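Local coordinates for protein ADP-ribosylating toxin CARDS (Mycoplasma pneumoniae, PDB 4TLV) that transfers ADP-ribose from NAD+ to multiple target proteins and, as a virulence factor, causes vacuolation and epithelial damage in mammalian hosts, at residues R8-V13 against I83-H88; R46-S51 against D138-A143; L494-N499 against D521-W526. All blocks are in the same frame, centred on the assembly; numbering follows the deposited sequence.

Contact 1: R8-V13 against I83-H88. With SO4 (sulfate ion), chain G.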
loop_
_atom_site.group_PDB
_atom_site.type_symbol
_atom_site.label_atom_id
_atom_site.label_comp_id
_atom_site.label_asym_id
_atom_site.label_seq_id
_atom_site.Cartn_x
_atom_site.Cartn_y
_atom_site.Cartn_z
ATOM N N ARG A 8 9.616 13.653 -1.883
ATOM C CA ARG A 8 10.720 14.347 -2.525
ATOM C C ARG A 8 11.214 13.586 -3.755
ATOM O O ARG A 8 11.464 14.175 -4.806
ATOM C CB ARG A 8 11.856 14.566 -1.507
ATOM C CG ARG A 8 13.127 15.157 -2.085
ATOM C CD ARG A 8 14.058 15.650 -0.956
ATOM N NE ARG A 8 15.476 15.529 -1.299
ATOM C CZ ARG A 8 16.087 16.231 -2.245
ATOM N NH1 ARG A 8 15.416 17.123 -2.974
ATOM N NH2 ARG A 8 17.382 16.040 -2.467
ATOM N N PHE A 9 11.356 12.275 -3.618
ATOM C CA PHE A 9 11.769 11.446 -4.751
ATOM C C PHE A 9 10.735 10.378 -5.066
ATOM O O PHE A 9 10.083 9.822 -4.161
ATOM C CB PHE A 9 13.130 10.782 -4.471
ATOM C CG PHE A 9 14.288 11.745 -4.499
ATOM C CD1 PHE A 9 14.684 12.325 -5.688
ATOM C CD2 PHE A 9 14.979 12.070 -3.330
ATOM C CE1 PHE A 9 15.743 13.226 -5.737
ATOM C CE2 PHE A 9 16.043 12.971 -3.369
ATOM C CZ PHE A 9 16.429 13.542 -4.567
ATOM N N VAL A 10 10.583 10.105 -6.351
ATOM C CA VAL A 10 9.807 8.968 -6.817
ATOM C C VAL A 10 10.735 8.125 -7.700
ATOM O O VAL A 10 11.865 8.533 -7.963
ATOM C CB VAL A 10 8.526 9.396 -7.578
ATOM C CG1 VAL A 10 7.529 10.063 -6.624
ATOM C CG2 VAL A 10 8.837 10.315 -8.754
ATOM N N TYR A 11 10.269 6.963 -8.149
ATOM C CA TYR A 11 11.147 5.987 -8.821
ATOM C C TYR A 11 10.460 5.359 -10.005
ATOM O O TYR A 11 9.241 5.165 -10.000
ATOM C CB TYR A 11 11.545 4.869 -7.847
ATOM C CG TYR A 11 12.242 5.446 -6.663
ATOM C CD1 TYR A 11 13.616 5.633 -6.682
ATOM C CD2 TYR A 11 11.523 5.871 -5.545
ATOM C CE1 TYR A 11 14.265 6.209 -5.617
ATOM C CE2 TYR A 11 12.177 6.468 -4.470
ATOM C CZ TYR A 11 13.551 6.627 -4.524
ATOM O OH TYR A 11 14.229 7.204 -3.470
ATOM N N ARG A 12 11.253 4.985 -10.997
ATOM C CA ARG A 12 10.697 4.394 -12.200
ATOM C C ARG A 12 11.722 3.456 -12.822
ATOM O O ARG A 12 12.890 3.828 -12.993
ATOM C CB ARG A 12 10.356 5.494 -13.208
ATOM C CG ARG A 12 9.692 4.962 -14.499
ATOM C CD ARG A 12 9.547 6.087 -15.538
ATOM N NE ARG A 12 9.302 5.538 -16.872
ATOM C CZ ARG A 12 8.112 5.159 -17.321
ATOM N NH1 ARG A 12 7.029 5.266 -16.549
ATOM N NH2 ARG A 12 8.006 4.653 -18.545
ATOM N N VAL A 13 11.283 2.247 -13.154
ATOM C CA VAL A 13 12.137 1.292 -13.860
ATOM C C VAL A 13 11.843 1.427 -15.352
ATOM O O VAL A 13 10.682 1.417 -15.770
ATOM C CB VAL A 13 11.861 -0.164 -13.382
ATOM C CG1 VAL A 13 12.638 -1.199 -14.237
ATOM C CG2 VAL A 13 12.190 -0.316 -11.890
ATOM N N ILE A 83 13.945 10.115 -9.166
ATOM C CA ILE A 83 13.456 11.316 -9.829
ATOM C C ILE A 83 12.902 12.292 -8.790
ATOM O O ILE A 83 12.000 11.936 -8.031
ATOM C CB ILE A 83 12.303 10.951 -10.808
ATOM C CG1 ILE A 83 12.743 9.873 -11.812
ATOM C CG2 ILE A 83 11.741 12.193 -11.498
ATOM C CD1 ILE A 83 11.573 9.168 -12.531
ATOM N N ARG A 84 13.432 13.517 -8.762
ATOM C CA ARG A 84 12.934 14.530 -7.843
ATOM C C ARG A 84 11.544 14.932 -8.300
ATOM O O ARG A 84 11.347 15.287 -9.457
ATOM C CB ARG A 84 13.851 15.772 -7.787
ATOM C CG ARG A 84 13.347 16.900 -6.886
ATOM C CD ARG A 84 14.324 18.123 -6.850
ATOM N NE ARG A 84 14.882 18.400 -8.176
ATOM C CZ ARG A 84 14.223 19.004 -9.160
ATOM N NH1 ARG A 84 12.975 19.441 -8.970
ATOM N NH2 ARG A 84 14.808 19.165 -10.342
ATOM N N ALA A 85 10.589 14.879 -7.378
ATOM C CA ALA A 85 9.205 15.245 -7.677
ATOM C C ALA A 85 8.976 16.751 -7.535
ATOM O O ALA A 85 9.640 17.410 -6.747
ATOM C CB ALA A 85 8.263 14.494 -6.762
ATOM N N ASP A 86 8.029 17.282 -8.304
ATOM C CA ASP A 86 7.692 18.703 -8.235
ATOM C C ASP A 86 6.177 18.850 -8.435
ATOM O O ASP A 86 5.467 17.852 -8.414
ATOM C CB ASP A 86 8.512 19.532 -9.249
ATOM C CG ASP A 86 8.265 19.110 -10.709
ATOM O OD1 ASP A 86 7.140 18.676 -11.025
ATOM O OD2 ASP A 86 9.187 19.250 -11.555
ATOM N N GLN A 87 5.687 20.075 -8.615
ATOM C CA GLN A 87 4.237 20.332 -8.623
ATOM C C GLN A 87 3.475 19.652 -9.768
ATOM O O GLN A 87 2.242 19.611 -9.743
ATOM C CB GLN A 87 3.951 21.846 -8.643
ATOM C CG GLN A 87 4.282 22.460 -10.004
ATOM C CD GLN A 87 4.018 23.968 -10.104
ATOM O OE1 GLN A 87 3.883 24.668 -9.091
ATOM N NE2 GLN A 87 3.951 24.471 -11.340
ATOM N N HIS A 88 4.165 19.118 -10.777
ATOM C CA HIS A 88 3.405 18.383 -11.790
ATOM C C HIS A 88 3.348 16.860 -11.559
ATOM O O HIS A 88 2.912 16.112 -12.430
ATOM C CB HIS A 88 3.750 18.802 -13.242
ATOM C CG HIS A 88 4.901 18.070 -13.869
ATOM N ND1 HIS A 88 6.193 18.156 -13.396
ATOM C CD2 HIS A 88 4.970 17.337 -15.011
ATOM C CE1 HIS A 88 7.000 17.465 -14.187
ATOM N NE2 HIS A 88 6.280 16.958 -15.175
HETATM S S SO4 G . 18.281 13.299 0.073
HETATM O O1 SO4 G . 18.984 14.274 -0.756
HETATM O O2 SO4 G . 18.757 13.346 1.467
HETATM O O3 SO4 G . 16.858 13.619 0.059
HETATM O O4 SO4 G . 18.517 11.945 -0.466
#

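Contact 2: R46-S51 against D138-A143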
loop_
_atom_site.group_PDB
_atom_site.type_symbol
_atom_site.label_atom_id
_atom_site.label_comp_id
_atom_site.label_asym_id
_atom_site.label_seq_id
_atom_site.Cartn_x
_atom_site.Cartn_y
_atom_site.Cartn_z
ATOM N N ARG A 46 -1.713 6.012 -25.326
ATOM C CA ARG A 46 -2.024 7.412 -25.674
ATOM C C ARG A 46 -1.916 8.384 -24.500
ATOM O O ARG A 46 -2.109 9.587 -24.683
ATOM C CB ARG A 46 -3.454 7.539 -26.218
ATOM C CG ARG A 46 -3.787 6.721 -27.465
ATOM C CD ARG A 46 -5.309 6.484 -27.540
ATOM N NE ARG A 46 -5.796 5.823 -26.329
ATOM C CZ ARG A 46 -6.733 6.301 -25.508
ATOM N NH1 ARG A 46 -7.337 7.453 -25.763
ATOM N NH2 ARG A 46 -7.081 5.603 -24.431
ATOM N N SER A 47 -1.638 7.884 -23.299
ATOM C CA SER A 47 -1.690 8.759 -22.122
ATOM C C SER A 47 -0.625 9.859 -22.080
ATOM O O SER A 47 0.532 9.663 -22.476
ATOM C CB SER A 47 -1.626 7.961 -20.818
ATOM O OG SER A 47 -1.864 8.825 -19.716
ATOM N N TYR A 48 -1.038 11.018 -21.572
ATOM C CA TYR A 48 -0.146 12.148 -21.349
ATOM C C TYR A 48 0.556 11.982 -20.011
ATOM O O TYR A 48 1.468 12.709 -19.710
ATOM C CB TYR A 48 -0.973 13.435 -21.283
ATOM C CG TYR A 48 -0.170 14.715 -21.250
ATOM C CD1 TYR A 48 0.620 15.092 -22.339
ATOM C CD2 TYR A 48 -0.247 15.579 -20.159
ATOM C CE1 TYR A 48 1.337 16.265 -22.325
ATOM C CE2 TYR A 48 0.463 16.769 -20.137
ATOM C CZ TYR A 48 1.258 17.106 -21.220
ATOM O OH TYR A 48 1.972 18.283 -21.192
ATOM N N PHE A 49 0.104 11.019 -19.205
ATOM C CA PHE A 49 0.632 10.857 -17.862
ATOM C C PHE A 49 1.787 9.860 -17.857
ATOM O O PHE A 49 1.695 8.816 -18.500
ATOM C CB PHE A 49 -0.467 10.346 -16.927
ATOM C CG PHE A 49 -1.662 11.268 -16.824
ATOM C CD1 PHE A 49 -1.500 12.649 -16.903
ATOM C CD2 PHE A 49 -2.944 10.755 -16.635
ATOM C CE1 PHE A 49 -2.591 13.513 -16.801
ATOM C CE2 PHE A 49 -4.042 11.612 -16.523
ATOM C CZ PHE A 49 -3.855 13.009 -16.614
ATOM N N ILE A 50 2.853 10.170 -17.116
ATOM C CA ILE A 50 3.974 9.226 -16.963
ATOM C C ILE A 50 3.994 8.651 -15.545
ATOM O O ILE A 50 3.931 9.393 -14.571
ATOM C CB ILE A 50 5.319 9.895 -17.248
ATOM C CG1 ILE A 50 5.369 10.396 -18.697
ATOM C CG2 ILE A 50 6.480 8.921 -17.014
ATOM C CD1 ILE A 50 6.630 11.214 -18.994
ATOM N N SER A 51 4.096 7.328 -15.431
ATOM C CA SER A 51 4.022 6.678 -14.118
ATOM C C SER A 51 5.359 6.595 -13.392
ATOM O O SER A 51 6.409 6.357 -13.996
ATOM C CB SER A 51 3.440 5.267 -14.250
ATOM O OG SER A 51 4.247 4.513 -15.153
ATOM N N ASP A 138 1.940 14.994 -14.957
ATOM C CA ASP A 138 1.013 15.563 -15.919
ATOM C C ASP A 138 1.932 16.055 -17.023
ATOM O O ASP A 138 2.323 17.228 -17.058
ATOM C CB ASP A 138 0.238 16.708 -15.258
ATOM C CG ASP A 138 -0.945 17.184 -16.081
ATOM O OD1 ASP A 138 -1.132 16.697 -17.226
ATOM O OD2 ASP A 138 -1.692 18.048 -15.574
ATOM N N GLY A 139 2.343 15.125 -17.876
ATOM C CA GLY A 139 3.260 15.424 -18.968
ATOM C C GLY A 139 4.699 14.975 -18.783
ATOM O O GLY A 139 5.027 14.247 -17.837
ATOM N N PRO A 140 5.578 15.414 -19.690
ATOM C CA PRO A 140 6.978 14.988 -19.742
ATOM C C PRO A 140 7.762 15.294 -18.467
ATOM O O PRO A 140 7.479 16.265 -17.762
ATOM C CB PRO A 140 7.566 15.836 -20.891
ATOM C CG PRO A 140 6.392 16.234 -21.706
ATOM C CD PRO A 140 5.263 16.400 -20.738
ATOM N N ILE A 141 8.771 14.476 -18.203
ATOM C CA ILE A 141 9.661 14.703 -17.074
ATOM C C ILE A 141 10.998 15.165 -17.622
ATOM O O ILE A 141 11.592 14.468 -18.433
ATOM C CB ILE A 141 9.874 13.412 -16.247
ATOM C CG1 ILE A 141 8.541 12.931 -15.665
ATOM C CG2 ILE A 141 10.887 13.668 -15.110
ATOM C CD1 ILE A 141 8.655 11.608 -14.900
ATOM N N ALA A 142 11.451 16.340 -17.187
ATOM C CA ALA A 142 12.710 16.909 -17.660
ATOM C C ALA A 142 13.926 16.137 -17.154
ATOM O O ALA A 142 13.899 15.575 -16.061
ATOM C CB ALA A 142 12.816 18.350 -17.231
ATOM N N ALA A 143 15.009 16.147 -17.936
ATOM C CA ALA A 143 16.250 15.499 -17.507
ATOM C C ALA A 143 16.720 16.026 -16.150
ATOM O O ALA A 143 17.277 15.282 -15.335
ATOM C CB ALA A 143 17.344 15.697 -18.564
#

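Contact 3: L494-N499 against D521-W526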
loop_
_atom_site.group_PDB
_atom_site.type_symbol
_atom_site.label_atom_id
_atom_site.label_comp_id
_atom_site.label_asym_id
_atom_site.label_seq_id
_atom_site.Cartn_x
_atom_site.Cartn_y
_atom_site.Cartn_z
ATOM N N LEU A 494 -18.644 1.303 12.075
ATOM C CA LEU A 494 -19.323 2.587 12.228
ATOM C C LEU A 494 -20.605 2.557 11.424
ATOM O O LEU A 494 -20.589 2.290 10.218
ATOM C CB LEU A 494 -18.407 3.730 11.756
ATOM C CG LEU A 494 -18.972 5.155 11.889
ATOM C CD1 LEU A 494 -19.259 5.464 13.357
ATOM C CD2 LEU A 494 -18.018 6.168 11.310
ATOM N N HIS A 495 -21.731 2.799 12.094
ATOM C CA HIS A 495 -23.038 2.653 11.467
ATOM C C HIS A 495 -23.879 3.936 11.536
ATOM O O HIS A 495 -24.069 4.512 12.613
ATOM C CB HIS A 495 -23.810 1.493 12.121
ATOM C CG HIS A 495 -25.150 1.232 11.506
ATOM N ND1 HIS A 495 -26.324 1.322 12.220
ATOM C CD2 HIS A 495 -25.504 0.886 10.245
ATOM C CE1 HIS A 495 -27.345 1.040 11.430
ATOM N NE2 HIS A 495 -26.875 0.772 10.225
ATOM N N ASN A 496 -24.400 4.363 10.389
ATOM C CA ASN A 496 -25.263 5.539 10.334
ATOM C C ASN A 496 -26.690 5.126 10.676
ATOM O O ASN A 496 -27.121 4.071 10.258
ATOM C CB ASN A 496 -25.237 6.144 8.931
ATOM C CG ASN A 496 -26.355 7.160 8.710
ATOM O OD1 ASN A 496 -26.211 8.317 9.314
ATOM N ND2 ASN A 496 -27.333 6.897 8.003
ATOM N N LYS A 497 -27.413 5.944 11.437
ATOM C CA LYS A 497 -28.821 5.633 11.758
ATOM C C LYS A 497 -29.775 6.647 11.124
ATOM O O LYS A 497 -30.960 6.367 10.921
ATOM C CB LYS A 497 -29.039 5.616 13.271
ATOM C CG LYS A 497 -28.250 4.540 13.994
ATOM C CD LYS A 497 -28.249 4.767 15.503
ATOM C CE LYS A 497 -29.638 4.620 16.090
ATOM N NZ LYS A 497 -29.578 4.409 17.574
ATOM N N LEU A 498 -29.241 7.825 10.823
ATOM C CA LEU A 498 -30.027 8.930 10.270
ATOM C C LEU A 498 -30.564 8.666 8.869
ATOM O O LEU A 498 -29.836 8.212 7.979
ATOM C CB LEU A 498 -29.189 10.212 10.247
ATOM C CG LEU A 498 -29.831 11.463 9.631
ATOM C CD1 LEU A 498 -30.958 11.974 10.538
ATOM C CD2 LEU A 498 -28.791 12.553 9.414
ATOM N N ASN A 499 -31.842 8.979 8.669
ATOM C CA ASN A 499 -32.429 8.976 7.333
ATOM C C ASN A 499 -33.545 10.015 7.214
ATOM O O ASN A 499 -33.825 10.741 8.170
ATOM C CB ASN A 499 -32.943 7.585 6.962
ATOM C CG ASN A 499 -34.003 7.087 7.917
ATOM O OD1 ASN A 499 -34.937 7.814 8.254
ATOM N ND2 ASN A 499 -33.865 5.841 8.364
ATOM N N ASP A 521 -25.034 -2.683 2.256
ATOM C CA ASP A 521 -25.716 -1.729 3.127
ATOM C C ASP A 521 -24.941 -0.423 3.242
ATOM O O ASP A 521 -23.921 -0.343 3.937
ATOM C CB ASP A 521 -25.931 -2.338 4.511
ATOM C CG ASP A 521 -26.770 -1.447 5.429
ATOM O OD1 ASP A 521 -27.034 -0.273 5.086
ATOM O OD2 ASP A 521 -27.173 -1.932 6.504
ATOM N N GLU A 522 -25.444 0.609 2.571
ATOM C CA GLU A 522 -24.735 1.885 2.521
ATOM C C GLU A 522 -24.660 2.630 3.848
ATOM O O GLU A 522 -23.869 3.554 3.984
ATOM C CB GLU A 522 -25.294 2.777 1.412
ATOM C CG GLU A 522 -25.133 2.160 0.039
ATOM C CD GLU A 522 -25.504 3.112 -1.066
ATOM O OE1 GLU A 522 -25.849 4.266 -0.758
ATOM O OE2 GLU A 522 -25.456 2.705 -2.240
ATOM N N ASN A 523 -25.466 2.226 4.830
ATOM C CA ASN A 523 -25.358 2.818 6.163
ATOM C C ASN A 523 -24.081 2.431 6.900
ATOM O O ASN A 523 -23.773 2.996 7.939
ATOM C CB ASN A 523 -26.573 2.470 7.017
ATOM C CG ASN A 523 -27.826 3.116 6.505
ATOM O OD1 ASN A 523 -27.899 4.338 6.401
ATOM N ND2 ASN A 523 -28.826 2.303 6.177
ATOM N N PHE A 524 -23.329 1.487 6.347
ATOM C CA PHE A 524 -22.027 1.148 6.922
ATOM C C PHE A 524 -20.893 1.679 6.038
ATOM O O PHE A 524 -19.716 1.445 6.342
ATOM C CB PHE A 524 -21.855 -0.372 7.047
ATOM C CG PHE A 524 -22.617 -0.998 8.198
ATOM C CD1 PHE A 524 -22.082 -1.016 9.473
ATOM C CD2 PHE A 524 -23.842 -1.611 7.981
ATOM C CE1 PHE A 524 -22.767 -1.603 10.526
ATOM C CE2 PHE A 524 -24.539 -2.203 9.028
ATOM C CZ PHE A 524 -24.001 -2.201 10.299
ATOM N N LYS A 525 -21.247 2.355 4.943
ATOM C CA LYS A 525 -20.249 2.892 4.000
ATOM C C LYS A 525 -19.987 4.390 4.156
ATOM O O LYS A 525 -20.927 5.190 4.210
ATOM C CB LYS A 525 -20.657 2.567 2.557
ATOM C CG LYS A 525 -20.821 1.070 2.312
ATOM C CD LYS A 525 -20.903 0.759 0.840
ATOM C CE LYS A 525 -20.876 -0.757 0.626
ATOM N NZ LYS A 525 -21.071 -1.058 -0.808
ATOM N N TRP A 526 -18.704 4.763 4.193
ATOM C CA TRP A 526 -18.292 6.144 4.427
ATOM C C TRP A 526 -17.221 6.577 3.427
ATOM O O TRP A 526 -16.501 5.745 2.876
ATOM C CB TRP A 526 -17.749 6.300 5.848
ATOM C CG TRP A 526 -18.714 5.859 6.878
ATOM C CD1 TRP A 526 -18.908 4.584 7.331
ATOM C CD2 TRP A 526 -19.650 6.683 7.574
ATOM N NE1 TRP A 526 -19.913 4.564 8.269
ATOM C CE2 TRP A 526 -20.381 5.843 8.444
ATOM C CE3 TRP A 526 -19.941 8.052 7.554
ATOM C CZ2 TRP A 526 -21.383 6.329 9.291
ATOM C CZ3 TRP A 526 -20.942 8.539 8.404
ATOM C CH2 TRP A 526 -21.650 7.676 9.252
HETATM O O HOH W 1 -18.667 0.903 8.617
HETATM O O HOH W 2 -28.263 -0.394 8.341
#

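Contact 1: R8-V13 against I83-H88
Val10 and Ile83 form the tight part of this antiparallel pairing between strands 9-14 and 76-84 of the ADP-ribosyltransferase domain. Their backbones exchange two hydrogen bonds: Val10 N donates to Ile83 O (2.9 Å), and Ile83 N returns the bond to Val10 O. Two residues on, Ala85 N donates to Arg8 O at 2.8 Å, nearly straight at 172°. Val10 CG2, set between its own backbone N and carbonyl carbon, lies 3.6 Å from Ile83 O, and Ile83 CD1 rests against Arg12 CB.

On the other face Phe9 and Arg84 make a close non-hydrogen-bonded pair, Phe9 CE1 3.8 Å from Arg84 CB. The loose, partly exposed side is the Arg8 end, where NH1 comes no nearer to Arg84 than 4.1 Å, to CD. Arg8 lays one face of its guanidinium over Phe9 CE2 and holds a sulfate ion, NE to O3 (2.7 Å) and NH2 to O1 (2.9 Å); Arg147 also binds the sulfate. Arg84 NH1 bonds to Thr190.

Backbone bonds and aliphatic contacts thus join strand 9-14 to strand 76-84, while the charge of Arg8 is probably offset by its salt bridge to Glu187 and by the sulfate, itself probably from the crystallisation liquor.

Contact 2: R46-S51 against D138-A143
Asp138 OD2 is gripped by two donors, a salt bridge from Arg33 and a hydrogen bond from Trp197 NE1, while OD1 of the same carboxylate lies at the rims of two rings across the contact, in the plane of each: 3.3 Å from Tyr48 CD2 and 3.5 Å from Phe49 CE1. With CG of Asp138 anti to its backbone N (chi1 -168°), the carboxyl carbon itself comes 4.1 Å from Phe49 CE1. The carboxylate plane is turned 86° from that of the Tyr48 ring. Because OD1 lies at the ring edges it probably feels the weakly positive ring hydrogens; it is also hydrogen-bonded elsewhere.

Next along the chain, Gly139 lies over the Tyr48 ring. Its CA is 3.6 Å from the ring centroid, a CH-pi contact displaced toward the CE2 rim. Having no side chain, the glycine can sit this close to the ring and its hydroxyl, and its positive phi (104°) suits that residue. Its N-H makes a weak, bent bond to Tyr48 O (3.2 Å). Pro140 CD then touches the phenol end, 3.8 Å from Tyr48 OH.

Beyond the ring, Ile50 takes over. Its CD1 meets Gly139 O at 3.6 Å and reaches Pro140 CA, and its CG2 packs against Ile141 CD1 at 4.1 Å.

Phe49 and Asp138, an antiparallel non-hydrogen-bonded pair, join strand 49-53 to the end of strand 134-138 in the transferase domain. With a single weak backbone bond between the two segments, the join depends chiefly on ring contacts and isoleucine packing, while the carboxylate charge is probably offset by Arg33.

Contact 3: L494-N499 against D521-W526
Asp521 reaches His495 through a water, which donates to Asp521 OD2 and lies 2.6 Å from His495 NE2, in the plane of the imidazole. The other carboxylate oxygen, OD1, accepts from the backbone N of Asn523, an Asx turn that opens the 3-10 segment 522-524.

Asn523 then meets Asn496 twice. Asn496 N donates to Asn523 O in an almost perfectly straight bond (2.9 Å, 178°), and Asn496 ND2 donates to Asn523 OD1 at 3.1 Å, the acceptor lying in the donor's amide plane. The second N-H of Asn496 ND2 goes to Leu498 O (2.8 Å), while Asn496 OD1 bonds to Ser569, so every polar atom of that buried amide has a partner.

Phe524 offers one ring face to His495. CD2 of the imidazole stands over its centre, 3.4 Å from Phe524 CZ, with the two planes 34° apart. The Phe524 ring also stacks with His514. A second water lies between Phe524 O and Leu494 O, 2.9 Å from the latter.

After Lys525, Trp526 follows. Its NE1 donates to Leu494 O (3.1 Å) from above the carbonyl plane, and Leu494 CD2 sits over the five-membered ring. Leu494 CG, anti to the backbone N (chi1 -179°), is set against the indole, 3.7 Å from Trp526 CZ2. The two side chains cross at about a right angle.

Here strand 490-495 is tied to the turn leading into strand 526-529 of the D3 beta-trefoil. Glu510 at ND1 and Asp521 beyond the water may favour a protonated His495, though its charge is not seen.

How the contacts relate
Contacts 1 and 2 share the transferase domain, their centres 11 Å apart and their segments alternating along the chain. They touch directly: Arg12 NH1 probably bonds to Ser51 O, His88 O to Asp138 N, and Ile83 packs on Ile141. Strand 49-53 of contact 2 also packs on contact 1. Contact 3 stands apart in D3, about 40 Å away between centres. Contacts 1 and 2 are partly buried, contact 3 is buried. Chemistry follows place: contact 1 is a regular strand pairing with a sulfate-bound arginine at its outer end, contact 2 relies on aromatic and aliphatic surfaces, and in contact 3 a strand meets a turn through side-chain amides, an indole N-H and waters.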